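Local atomic coordinates of hypothetical protein PG0816 (Porphyromonas gingivalis, PDB entry 2APL), a protein that is of unknown function but belongs to the DUF1896 family and folds as a single all-alpha chain. Residues L98-I108 with I138-P148; Q68-L78 with F112-E122. All coordinates share one frame; numbering follows the deposited sequence.

Contact 1. Residues L98-I108 with I138-P148; sequences LAPILLKNKAI and IVLLIESNHLP
Leu102 turns its CG beside the backbone N and anti to the carbonyl carbon (chi1 -74°), which carries CD2 off the flank of helix 94-103 to Leu141, Leu147 and Pro148, while CD1 faces Ile138 CD1. Leu141 takes a similar torsion (chi1 -80°) on helix 126-143, and the two leucines slide past each other in opposite directions, with Leu102 CD2 3.7 Å from Leu141 CD1. The same Leu102 methyl also lies against Pro148 CD, the proline ring crossing the leucine at about a right angle, and against Leu147 CD1.

Pro148 is the most extensively covered residue of the pair of segments. Its CB is pressed against Ile101 CG2 at 3.2 Å, tighter than usual carbon packing, while its carbonyl O lies 3.3 Å from Leu98 CD2. The other branch of Leu98, CD1, meets Leu147 CD2. At the far end of the interface Ile108 CD1 approaches Ile138 CG1 at 3.9 Å.

No hydrogen bond joins the segments. Asn105, the N-cap of helix 106-112, brings a polar side chain to this apolar surface: its OD1 receives Ile108 N on a lone pair in the carbonyl plane (2.9 Å, N-H...O angle 158°). This bond helps fix the amide, whose ND2 lies 4.1 Å from Leu141 CD2 and also comes near Pro148 CG. Beyond Glu143 the chain leaves its helix through a Schellman motif at Asn145, and the following residues bring Leu147 and Pro148 back toward helix 94-103.

The contact therefore packs the C-terminal end of helix 126-143 and its tail over the junction of two short helices. Elsewhere on helix 94-103, Ala99 and Leu103 pack on helix 74-85, and Ile138 of helix 126-143 touches Phe86.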
loop_
_atom_site.group_PDB
_atom_site.type_symbol
_atom_site.label_atom_id
_atom_site.label_comp_id
_atom_site.label_asym_id
_atom_site.label_seq_id
_atom_site.Cartn_x
_atom_site.Cartn_y
_atom_site.Cartn_z
ATOM N N LEU A 98 15.475 -0.461 3.912
ATOM C CA LEU A 98 15.695 -1.431 2.863
ATOM C C LEU A 98 14.478 -1.778 2.020
ATOM O O LEU A 98 14.641 -2.173 0.870
ATOM C CB LEU A 98 16.250 -2.738 3.452
ATOM C CG LEU A 98 17.776 -2.853 3.505
ATOM C CD1 LEU A 98 18.125 -4.035 4.379
ATOM C CD2 LEU A 98 18.301 -3.057 2.067
ATOM N N ALA A 99 13.281 -1.717 2.597
ATOM C CA ALA A 99 12.090 -2.175 1.890
ATOM C C ALA A 99 11.913 -1.471 0.524
ATOM O O ALA A 99 11.646 -2.141 -0.451
ATOM C CB ALA A 99 10.831 -1.978 2.769
ATOM N N PRO A 100 12.045 -0.112 0.465
ATOM C CA PRO A 100 11.912 0.570 -0.845
ATOM C C PRO A 100 12.942 0.122 -1.885
ATOM O O PRO A 100 12.626 0.080 -3.063
ATOM C CB PRO A 100 12.129 2.073 -0.521
ATOM C CG PRO A 100 11.949 2.182 0.942
ATOM C CD PRO A 100 12.299 0.846 1.558
ATOM N N ILE A 101 14.148 -0.229 -1.448
ATOM C CA ILE A 101 15.205 -0.690 -2.356
ATOM C C ILE A 101 14.952 -2.103 -2.830
ATOM O O ILE A 101 15.132 -2.408 -4.014
ATOM C CB ILE A 101 16.615 -0.640 -1.667
ATOM C CG1 ILE A 101 17.007 0.781 -1.299
ATOM C CG2 ILE A 101 17.689 -1.120 -2.613
ATOM C CD1 ILE A 101 16.050 1.490 -0.454
ATOM N N LEU A 102 14.564 -2.964 -1.905
ATOM C CA LEU A 102 14.139 -4.336 -2.235
ATOM C C LEU A 102 12.964 -4.333 -3.196
ATOM O O LEU A 102 12.901 -5.177 -4.096
ATOM C CB LEU A 102 13.774 -5.119 -0.984
ATOM C CG LEU A 102 14.952 -5.559 -0.125
ATOM C CD1 LEU A 102 14.456 -6.079 1.182
ATOM C CD2 LEU A 102 15.784 -6.668 -0.893
ATOM N N LEU A 103 12.034 -3.375 -3.021
ATOM C CA LEU A 103 10.900 -3.238 -3.956
ATOM C C LEU A 103 11.350 -3.013 -5.416
ATOM O O LEU A 103 10.663 -3.435 -6.342
ATOM C CB LEU A 103 9.921 -2.134 -3.500
ATOM C CG LEU A 103 8.468 -2.280 -3.957
ATOM C CD1 LEU A 103 7.946 -3.697 -3.824
ATOM C CD2 LEU A 103 7.578 -1.222 -3.165
ATOM N N LYS A 104 12.550 -2.453 -5.606
ATOM C CA LYS A 104 13.131 -2.279 -6.923
ATOM C C LYS A 104 14.066 -3.416 -7.366
ATOM O O LYS A 104 14.600 -3.382 -8.454
ATOM C CB LYS A 104 13.895 -0.951 -6.972
ATOM C CG LYS A 104 13.014 0.300 -6.720
ATOM C CD LYS A 104 13.901 1.512 -6.282
ATOM C CE LYS A 104 15.273 1.623 -7.060
ATOM N NZ LYS A 104 16.575 1.175 -6.386
ATOM N N ASN A 105 14.239 -4.439 -6.526
ATOM C CA ASN A 105 15.176 -5.497 -6.806
ATOM C C ASN A 105 14.503 -6.503 -7.740
ATOM O O ASN A 105 13.327 -6.918 -7.493
ATOM C CB ASN A 105 15.582 -6.128 -5.459
ATOM C CG ASN A 105 16.413 -7.354 -5.625
ATOM O OD1 ASN A 105 15.880 -8.449 -5.747
ATOM N ND2 ASN A 105 17.728 -7.188 -5.639
ATOM N N LYS A 106 15.194 -6.890 -8.797
ATOM C CA LYS A 106 14.591 -7.844 -9.766
ATOM C C LYS A 106 14.241 -9.211 -9.144
ATOM O O LYS A 106 13.170 -9.761 -9.423
ATOM C CB LYS A 106 15.467 -8.038 -10.990
ATOM C CG LYS A 106 15.578 -6.786 -11.894
ATOM C CD LYS A 106 14.511 -6.691 -13.033
ATOM C CE LYS A 106 13.238 -5.885 -12.620
ATOM N NZ LYS A 106 11.913 -6.524 -13.094
ATOM N N ALA A 107 15.100 -9.739 -8.268
ATOM C CA ALA A 107 14.735 -10.969 -7.581
ATOM C C ALA A 107 13.414 -10.847 -6.804
ATOM O O ALA A 107 12.544 -11.734 -6.930
ATOM C CB ALA A 107 15.838 -11.438 -6.649
ATOM N N ILE A 108 13.283 -9.767 -6.001
ATOM C CA ILE A 108 12.056 -9.523 -5.189
ATOM C C ILE A 108 10.818 -9.272 -6.099
ATOM O O ILE A 108 9.745 -9.879 -5.909
ATOM C CB ILE A 108 12.295 -8.362 -4.194
ATOM C CG1 ILE A 108 13.370 -8.745 -3.149
ATOM C CG2 ILE A 108 10.937 -7.882 -3.529
ATOM C CD1 ILE A 108 12.923 -9.725 -1.984
ATOM N N ILE A 138 15.246 -13.197 0.491
ATOM C CA ILE A 138 16.125 -12.370 1.327
ATOM C C ILE A 138 17.260 -13.168 1.972
ATOM O O ILE A 138 18.424 -12.720 1.981
ATOM C CB ILE A 138 15.299 -11.535 2.361
ATOM C CG1 ILE A 138 14.402 -10.558 1.572
ATOM C CG2 ILE A 138 16.213 -10.727 3.349
ATOM C CD1 ILE A 138 13.188 -9.973 2.457
ATOM N N VAL A 139 16.957 -14.367 2.467
ATOM C CA VAL A 139 18.041 -15.274 2.906
ATOM C C VAL A 139 19.092 -15.443 1.793
ATOM O O VAL A 139 20.286 -15.401 2.058
ATOM C CB VAL A 139 17.494 -16.655 3.383
ATOM C CG1 VAL A 139 18.627 -17.662 3.591
ATOM C CG2 VAL A 139 16.705 -16.472 4.676
ATOM N N LEU A 140 18.641 -15.610 0.549
ATOM C CA LEU A 140 19.581 -15.888 -0.513
ATOM C C LEU A 140 20.387 -14.638 -0.788
ATOM O O LEU A 140 21.589 -14.755 -1.065
ATOM C CB LEU A 140 18.890 -16.348 -1.810
ATOM C CG LEU A 140 18.431 -17.809 -1.712
ATOM C CD1 LEU A 140 17.668 -18.241 -2.993
ATOM C CD2 LEU A 140 19.564 -18.758 -1.402
ATOM N N LEU A 141 19.710 -13.485 -0.781
ATOM C CA LEU A 141 20.361 -12.177 -1.019
ATOM C C LEU A 141 21.470 -11.946 -0.004
ATOM O O LEU A 141 22.598 -11.598 -0.375
ATOM C CB LEU A 141 19.332 -11.022 -0.998
ATOM C CG LEU A 141 18.502 -10.795 -2.287
ATOM C CD1 LEU A 141 17.262 -9.881 -1.986
ATOM C CD2 LEU A 141 19.382 -10.225 -3.440
ATOM N N ILE A 142 21.187 -12.197 1.265
ATOM C CA ILE A 142 22.208 -12.116 2.337
ATOM C C ILE A 142 23.354 -13.149 2.177
ATOM O O ILE A 142 24.535 -12.778 2.248
ATOM C CB ILE A 142 21.562 -12.309 3.710
ATOM C CG1 ILE A 142 20.494 -11.210 3.962
ATOM C CG2 ILE A 142 22.623 -12.324 4.860
ATOM C CD1 ILE A 142 19.724 -11.396 5.298
ATOM N N GLU A 143 23.013 -14.427 1.959
ATOM C CA GLU A 143 24.033 -15.475 1.851
ATOM C C GLU A 143 24.939 -15.267 0.633
ATOM O O GLU A 143 26.116 -15.587 0.663
ATOM C CB GLU A 143 23.380 -16.858 1.740
ATOM C CG GLU A 143 22.665 -17.360 3.047
ATOM C CD GLU A 143 22.021 -18.769 2.890
ATOM O OE1 GLU A 143 21.748 -19.221 1.723
ATOM O OE2 GLU A 143 21.767 -19.406 3.944
ATOM N N SER A 144 24.382 -14.719 -0.450
ATOM C CA SER A 144 25.177 -14.517 -1.671
ATOM C C SER A 144 25.928 -13.180 -1.659
ATOM O O SER A 144 26.628 -12.855 -2.619
ATOM C CB SER A 144 24.294 -14.587 -2.913
ATOM O OG SER A 144 23.341 -13.564 -2.892
ATOM N N ASN A 145 25.790 -12.442 -0.564
ATOM C CA ASN A 145 26.324 -11.096 -0.428
ATOM C C ASN A 145 25.848 -10.117 -1.535
ATOM O O ASN A 145 26.611 -9.276 -2.020
ATOM C CB ASN A 145 27.876 -11.144 -0.273
ATOM C CG ASN A 145 28.435 -9.887 0.367
ATOM O OD1 ASN A 145 27.763 -9.225 1.171
ATOM N ND2 ASN A 145 29.665 -9.533 0.004
ATOM N N HIS A 146 24.567 -10.194 -1.880
ATOM C CA HIS A 146 23.991 -9.418 -2.974
ATOM C C HIS A 146 22.863 -8.523 -2.438
ATOM O O HIS A 146 22.058 -7.992 -3.200
ATOM C CB HIS A 146 23.511 -10.329 -4.139
ATOM C CG HIS A 146 24.595 -10.710 -5.109
ATOM N ND1 HIS A 146 24.833 -10.021 -6.282
ATOM C CD2 HIS A 146 25.514 -11.707 -5.073
ATOM C CE1 HIS A 146 25.856 -10.567 -6.921
ATOM N NE2 HIS A 146 26.292 -11.593 -6.209
ATOM N N LEU A 147 22.818 -8.341 -1.118
ATOM C CA LEU A 147 21.809 -7.477 -0.536
ATOM C C LEU A 147 22.101 -6.000 -0.940
ATOM O O LEU A 147 23.245 -5.536 -0.854
ATOM C CB LEU A 147 21.690 -7.708 0.984
ATOM C CG LEU A 147 20.489 -7.086 1.728
ATOM C CD1 LEU A 147 19.139 -7.750 1.364
ATOM C CD2 LEU A 147 20.713 -7.111 3.237
ATOM N N PRO A 148 21.079 -5.293 -1.457
ATOM C CA PRO A 148 21.266 -3.876 -1.797
ATOM C C PRO A 148 21.617 -3.076 -0.550
ATOM O O PRO A 148 21.247 -3.451 0.567
ATOM C CB PRO A 148 19.911 -3.444 -2.366
ATOM C CG PRO A 148 19.105 -4.687 -2.560
ATOM C CD PRO A 148 19.704 -5.776 -1.724
#

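Contact 2. Residues Q68-L78 with F112-E122; sequences QGLHFSRYDTL and FAKYDLTDDFE
The Asp119 carboxylate accepts from the backbone N-H groups of Gly69 and His71, joining the loop that leads into helix 74-85, with that helix's first turn, to the loop between helices 106-112 and 126-143, beside an aromatic cluster. The second loop includes type I beta turns at 112-115 and 118-121, with an inverse gamma turn centred on Leu117 between them.

Among the hydrogen bonds, Asp119 uses both oxygens. OD2 receives Gly69 N at 2.7 Å on its syn lone pair, whereas OD1 receives His71 N at 3.0 Å from above the carboxylate plane, 44° out of it. Gly69 has positive phi, which favours glycine. One water accepts from Phe72 N and lies within hydrogen-bonding distance of Leu117 O and Asp119 OD1; a second donates to His71 O and Glu122 OE1, adding a bridge across the segments.

The aromatic contacts centre on Phe72, whose CG is anti to the backbone N (chi1 -176°), directing the ring into the loop. Phe121 makes a T-shaped stack with it, its edge toward the Phe72 face, with centroids 5.3 Å apart and planes at 84°. Leu117 CB packs against Phe72 CD2 at 3.8 Å, and Leu117 CD2 sits over the centre of one Phe121 face. Tyr127 and Leu130 of helix 126-143 also touch Phe72.

Contacts of aliphatic side chains with the Phe112 ring extend this packing into helix 74-85, which Ser73 N-caps by accepting from Asp76 N. Leu78 CG lies at the edge of the Phe112 ring, in its plane, 3.9 Å from CZ. Arg74 lays its aliphatic stem over one face of that ring, a CH-pi contact in which CG stands 3.7 Å from the ring centroid.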
loop_
_atom_site.group_PDB
_atom_site.type_symbol
_atom_site.label_atom_id
_atom_site.label_comp_id
_atom_site.label_asym_id
_atom_site.label_seq_id
_atom_site.Cartn_x
_atom_site.Cartn_y
_atom_site.Cartn_z
ATOM N N GLN A 68 -9.778 1.643 -2.659
ATOM C CA GLN A 68 -9.990 0.519 -3.547
ATOM C C GLN A 68 -8.696 0.076 -4.279
ATOM O O GLN A 68 -8.047 0.896 -4.917
ATOM C CB GLN A 68 -11.057 0.945 -4.569
ATOM C CG GLN A 68 -10.866 0.363 -5.914
ATOM C CD GLN A 68 -11.329 -0.997 -5.879
ATOM O OE1 GLN A 68 -12.341 -1.263 -5.213
ATOM N NE2 GLN A 68 -10.601 -1.926 -6.545
ATOM N N GLY A 69 -8.375 -1.221 -4.195
ATOM C CA GLY A 69 -7.180 -1.816 -4.864
ATOM C C GLY A 69 -5.881 -1.399 -4.195
ATOM O O GLY A 69 -4.812 -1.742 -4.661
ATOM N N LEU A 70 -5.955 -0.653 -3.097
ATOM C CA LEU A 70 -4.765 -0.259 -2.368
ATOM C C LEU A 70 -4.678 -0.933 -0.990
ATOM O O LEU A 70 -3.923 -0.507 -0.152
ATOM C CB LEU A 70 -4.717 1.258 -2.185
ATOM C CG LEU A 70 -4.618 2.104 -3.466
ATOM C CD1 LEU A 70 -4.837 3.547 -3.024
ATOM C CD2 LEU A 70 -3.230 1.896 -4.177
ATOM N N HIS A 71 -5.439 -2.002 -0.770
ATOM C CA HIS A 71 -5.356 -2.731 0.503
ATOM C C HIS A 71 -4.139 -3.598 0.678
ATOM O O HIS A 71 -3.687 -3.768 1.824
ATOM C CB HIS A 71 -6.633 -3.538 0.752
ATOM C CG HIS A 71 -7.857 -2.685 0.887
ATOM N ND1 HIS A 71 -8.756 -2.836 1.918
ATOM C CD2 HIS A 71 -8.318 -1.659 0.132
ATOM C CE1 HIS A 71 -9.715 -1.927 1.799
ATOM N NE2 HIS A 71 -9.474 -1.204 0.719
ATOM N N PHE A 72 -3.616 -4.166 -0.424
ATOM C CA PHE A 72 -2.386 -4.944 -0.326
ATOM C C PHE A 72 -1.169 -4.090 -0.702
ATOM O O PHE A 72 -1.143 -3.423 -1.759
ATOM C CB PHE A 72 -2.404 -6.281 -1.118
ATOM C CG PHE A 72 -1.142 -7.115 -0.906
ATOM C CD1 PHE A 72 -1.067 -8.027 0.158
ATOM C CD2 PHE A 72 -0.026 -6.892 -1.687
ATOM C CE1 PHE A 72 0.113 -8.743 0.398
ATOM C CE2 PHE A 72 1.167 -7.570 -1.458
ATOM C CZ PHE A 72 1.237 -8.528 -0.433
ATOM N N SER A 73 -0.191 -4.108 0.197
ATOM C CA SER A 73 0.975 -3.261 0.067
ATOM C C SER A 73 2.218 -4.152 0.026
ATOM O O SER A 73 2.567 -4.816 1.036
ATOM C CB SER A 73 1.048 -2.281 1.234
ATOM O OG SER A 73 2.300 -1.604 1.246
ATOM N N ARG A 74 2.894 -4.141 -1.117
ATOM C CA ARG A 74 4.247 -4.782 -1.216
ATOM C C ARG A 74 5.236 -4.196 -0.218
ATOM O O ARG A 74 5.942 -4.942 0.430
ATOM C CB ARG A 74 4.790 -4.714 -2.639
ATOM C CG ARG A 74 3.855 -5.481 -3.622
ATOM C CD ARG A 74 4.347 -5.401 -5.063
ATOM N NE ARG A 74 4.424 -3.995 -5.475
ATOM C CZ ARG A 74 5.143 -3.534 -6.503
ATOM N NH1 ARG A 74 5.854 -4.374 -7.293
ATOM N NH2 ARG A 74 5.157 -2.230 -6.741
ATOM N N TYR A 75 5.259 -2.861 -0.102
ATOM C CA TYR A 75 6.108 -2.185 0.877
ATOM C C TYR A 75 5.890 -2.705 2.287
ATOM O O TYR A 75 6.858 -3.135 2.925
ATOM C CB TYR A 75 5.945 -0.683 0.811
ATOM C CG TYR A 75 6.603 0.053 1.966
ATOM C CD1 TYR A 75 7.960 0.396 1.910
ATOM C CD2 TYR A 75 5.880 0.365 3.138
ATOM C CE1 TYR A 75 8.597 1.040 3.002
ATOM C CE2 TYR A 75 6.496 1.039 4.223
ATOM C CZ TYR A 75 7.833 1.380 4.128
ATOM O OH TYR A 75 8.448 2.019 5.157
ATOM N N ASP A 76 4.638 -2.699 2.753
ATOM C CA ASP A 76 4.295 -3.219 4.078
ATOM C C ASP A 76 4.700 -4.692 4.256
ATOM O O ASP A 76 5.131 -5.099 5.341
ATOM C CB ASP A 76 2.774 -3.076 4.354
ATOM C CG ASP A 76 2.336 -1.619 4.674
ATOM O OD1 ASP A 76 3.197 -0.706 4.773
ATOM O OD2 ASP A 76 1.094 -1.390 4.819
ATOM N N THR A 77 4.513 -5.503 3.210
ATOM C CA THR A 77 4.827 -6.931 3.265
ATOM C C THR A 77 6.366 -7.149 3.477
ATOM O O THR A 77 6.799 -7.968 4.322
ATOM C CB THR A 77 4.353 -7.649 1.976
ATOM O OG1 THR A 77 2.947 -7.538 1.880
ATOM C CG2 THR A 77 4.694 -9.178 2.005
ATOM N N LEU A 78 7.170 -6.370 2.749
ATOM C CA LEU A 78 8.642 -6.453 2.895
ATOM C C LEU A 78 9.075 -6.007 4.290
ATOM O O LEU A 78 9.915 -6.664 4.915
ATOM C CB LEU A 78 9.328 -5.594 1.821
ATOM C CG LEU A 78 9.191 -6.182 0.417
ATOM C CD1 LEU A 78 9.576 -5.125 -0.605
ATOM C CD2 LEU A 78 10.062 -7.440 0.244
ATOM N N PHE A 112 6.938 -11.215 -6.277
ATOM C CA PHE A 112 5.607 -10.607 -6.157
ATOM C C PHE A 112 4.758 -10.808 -7.467
ATOM O O PHE A 112 3.515 -10.964 -7.424
ATOM C CB PHE A 112 5.729 -9.092 -5.864
ATOM C CG PHE A 112 6.007 -8.727 -4.434
ATOM C CD1 PHE A 112 5.047 -8.916 -3.450
ATOM C CD2 PHE A 112 7.190 -8.073 -4.087
ATOM C CE1 PHE A 112 5.259 -8.468 -2.111
ATOM C CE2 PHE A 112 7.408 -7.650 -2.781
ATOM C CZ PHE A 112 6.438 -7.851 -1.787
ATOM N N ALA A 113 5.445 -10.796 -8.620
ATOM C CA ALA A 113 4.776 -10.822 -9.930
ATOM C C ALA A 113 4.015 -12.121 -10.236
ATOM O O ALA A 113 3.147 -12.146 -11.130
ATOM C CB ALA A 113 5.775 -10.526 -11.051
ATOM N N LYS A 114 4.355 -13.187 -9.501
ATOM C CA LYS A 114 3.709 -14.484 -9.647
ATOM C C LYS A 114 2.336 -14.510 -8.994
ATOM O O LYS A 114 1.582 -15.419 -9.237
ATOM C CB LYS A 114 4.559 -15.596 -9.044
ATOM C CG LYS A 114 5.846 -15.844 -9.827
ATOM C CD LYS A 114 6.465 -17.203 -9.524
ATOM C CE LYS A 114 6.992 -17.292 -8.099
ATOM N NZ LYS A 114 7.737 -18.564 -7.919
ATOM N N TYR A 115 2.030 -13.512 -8.161
ATOM C CA TYR A 115 0.752 -13.476 -7.412
ATOM C C TYR A 115 -0.182 -12.384 -7.889
ATOM O O TYR A 115 0.245 -11.361 -8.418
ATOM C CB TYR A 115 1.039 -13.322 -5.910
ATOM C CG TYR A 115 1.893 -14.426 -5.359
ATOM C CD1 TYR A 115 1.296 -15.571 -4.820
ATOM C CD2 TYR A 115 3.306 -14.354 -5.386
ATOM C CE1 TYR A 115 2.065 -16.629 -4.308
ATOM C CE2 TYR A 115 4.095 -15.419 -4.885
ATOM C CZ TYR A 115 3.459 -16.546 -4.346
ATOM O OH TYR A 115 4.186 -17.604 -3.836
ATOM N N ASP A 116 -1.485 -12.642 -7.723
ATOM C CA ASP A 116 -2.523 -11.704 -8.004
ATOM C C ASP A 116 -2.824 -10.949 -6.703
ATOM O O ASP A 116 -3.595 -11.408 -5.845
ATOM C CB ASP A 116 -3.771 -12.454 -8.559
ATOM C CG ASP A 116 -4.823 -11.508 -9.126
ATOM O OD1 ASP A 116 -4.550 -10.284 -9.301
ATOM O OD2 ASP A 116 -5.948 -12.003 -9.396
ATOM N N LEU A 117 -2.194 -9.789 -6.557
ATOM C CA LEU A 117 -2.249 -9.040 -5.287
ATOM C C LEU A 117 -3.524 -8.206 -5.084
ATOM O O LEU A 117 -3.492 -6.967 -4.942
ATOM C CB LEU A 117 -0.967 -8.216 -5.091
ATOM C CG LEU A 117 0.325 -9.011 -5.272
ATOM C CD1 LEU A 117 1.579 -8.061 -5.243
ATOM C CD2 LEU A 117 0.465 -10.198 -4.264
ATOM N N THR A 118 -4.656 -8.898 -5.044
ATOM C CA THR A 118 -5.964 -8.239 -4.836
ATOM C C THR A 118 -6.142 -7.689 -3.399
ATOM O O THR A 118 -5.355 -7.989 -2.494
ATOM C CB THR A 118 -7.081 -9.246 -5.145
ATOM O OG1 THR A 118 -6.912 -10.379 -4.289
ATOM C CG2 THR A 118 -7.010 -9.744 -6.612
ATOM N N ASP A 119 -7.186 -6.898 -3.167
ATOM C CA ASP A 119 -7.442 -6.354 -1.823
ATOM C C ASP A 119 -7.545 -7.414 -0.713
ATOM O O ASP A 119 -7.158 -7.177 0.420
ATOM C CB ASP A 119 -8.669 -5.448 -1.857
ATOM C CG ASP A 119 -8.343 -4.102 -2.444
ATOM O OD1 ASP A 119 -7.141 -3.728 -2.470
ATOM O OD2 ASP A 119 -9.256 -3.406 -2.869
ATOM N N ASP A 120 -8.068 -8.577 -1.053
ATOM C CA ASP A 120 -8.271 -9.660 -0.106
ATOM C C ASP A 120 -7.127 -10.667 -0.108
ATOM O O ASP A 120 -7.265 -11.747 0.480
ATOM C CB ASP A 120 -9.515 -10.416 -0.539
ATOM C CG ASP A 120 -9.738 -10.303 -2.044
ATOM O OD1 ASP A 120 -9.345 -11.260 -2.763
ATOM O OD2 ASP A 120 -10.224 -9.205 -2.481
ATOM N N PHE A 121 -6.015 -10.319 -0.758
ATOM C CA PHE A 121 -4.875 -11.247 -0.904
ATOM C C PHE A 121 -4.295 -11.720 0.419
ATOM O O PHE A 121 -3.992 -12.901 0.589
ATOM C CB PHE A 121 -3.766 -10.680 -1.775
ATOM C CG PHE A 121 -2.634 -11.662 -1.990
ATOM C CD1 PHE A 121 -2.765 -12.711 -2.920
ATOM C CD2 PHE A 121 -1.468 -11.567 -1.234
ATOM C CE1 PHE A 121 -1.729 -13.639 -3.118
ATOM C CE2 PHE A 121 -0.415 -12.500 -1.424
ATOM C CZ PHE A 121 -0.566 -13.544 -2.364
ATOM N N GLU A 122 -4.147 -10.799 1.364
ATOM C CA GLU A 122 -3.526 -11.157 2.616
ATOM C C GLU A 122 -4.289 -12.203 3.438
ATOM O O GLU A 122 -3.655 -13.033 4.124
ATOM C CB GLU A 122 -3.163 -9.927 3.437
ATOM C CG GLU A 122 -2.122 -10.264 4.479
ATOM C CD GLU A 122 -1.984 -9.243 5.568
ATOM O OE1 GLU A 122 -2.228 -8.047 5.312
ATOM O OE2 GLU A 122 -1.606 -9.646 6.683
HETATM O O HOH W 1 -3.356 -6.451 3.447
HETATM O O HOH W 2 -4.586 -4.575 -3.245
#

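Overall arrangement
Contacts 1 and 2 have centres about 19 Å apart, and their segments alternate along the chain: 68-78, 98-108, 112-122, then 138-148. They meet where helix 74-85 packs on helix 94-103. There Leu103 CD1 of contact 1 comes within 3.5 Å of Arg74 CB of contact 2, and Ala99 CB lies 3.8 Å from Tyr75 CE1. Helix 126-143 links them further, supplying its C-terminal end to contact 1 and packing its earlier residues against Phe72, Thr77 and Phe121 of contact 2. Contact 2 lies about 7 Å from the centre of the chain and contact 1 about 20 Å, measured between centres. With the function unknown, neither contact can be tied to an active site.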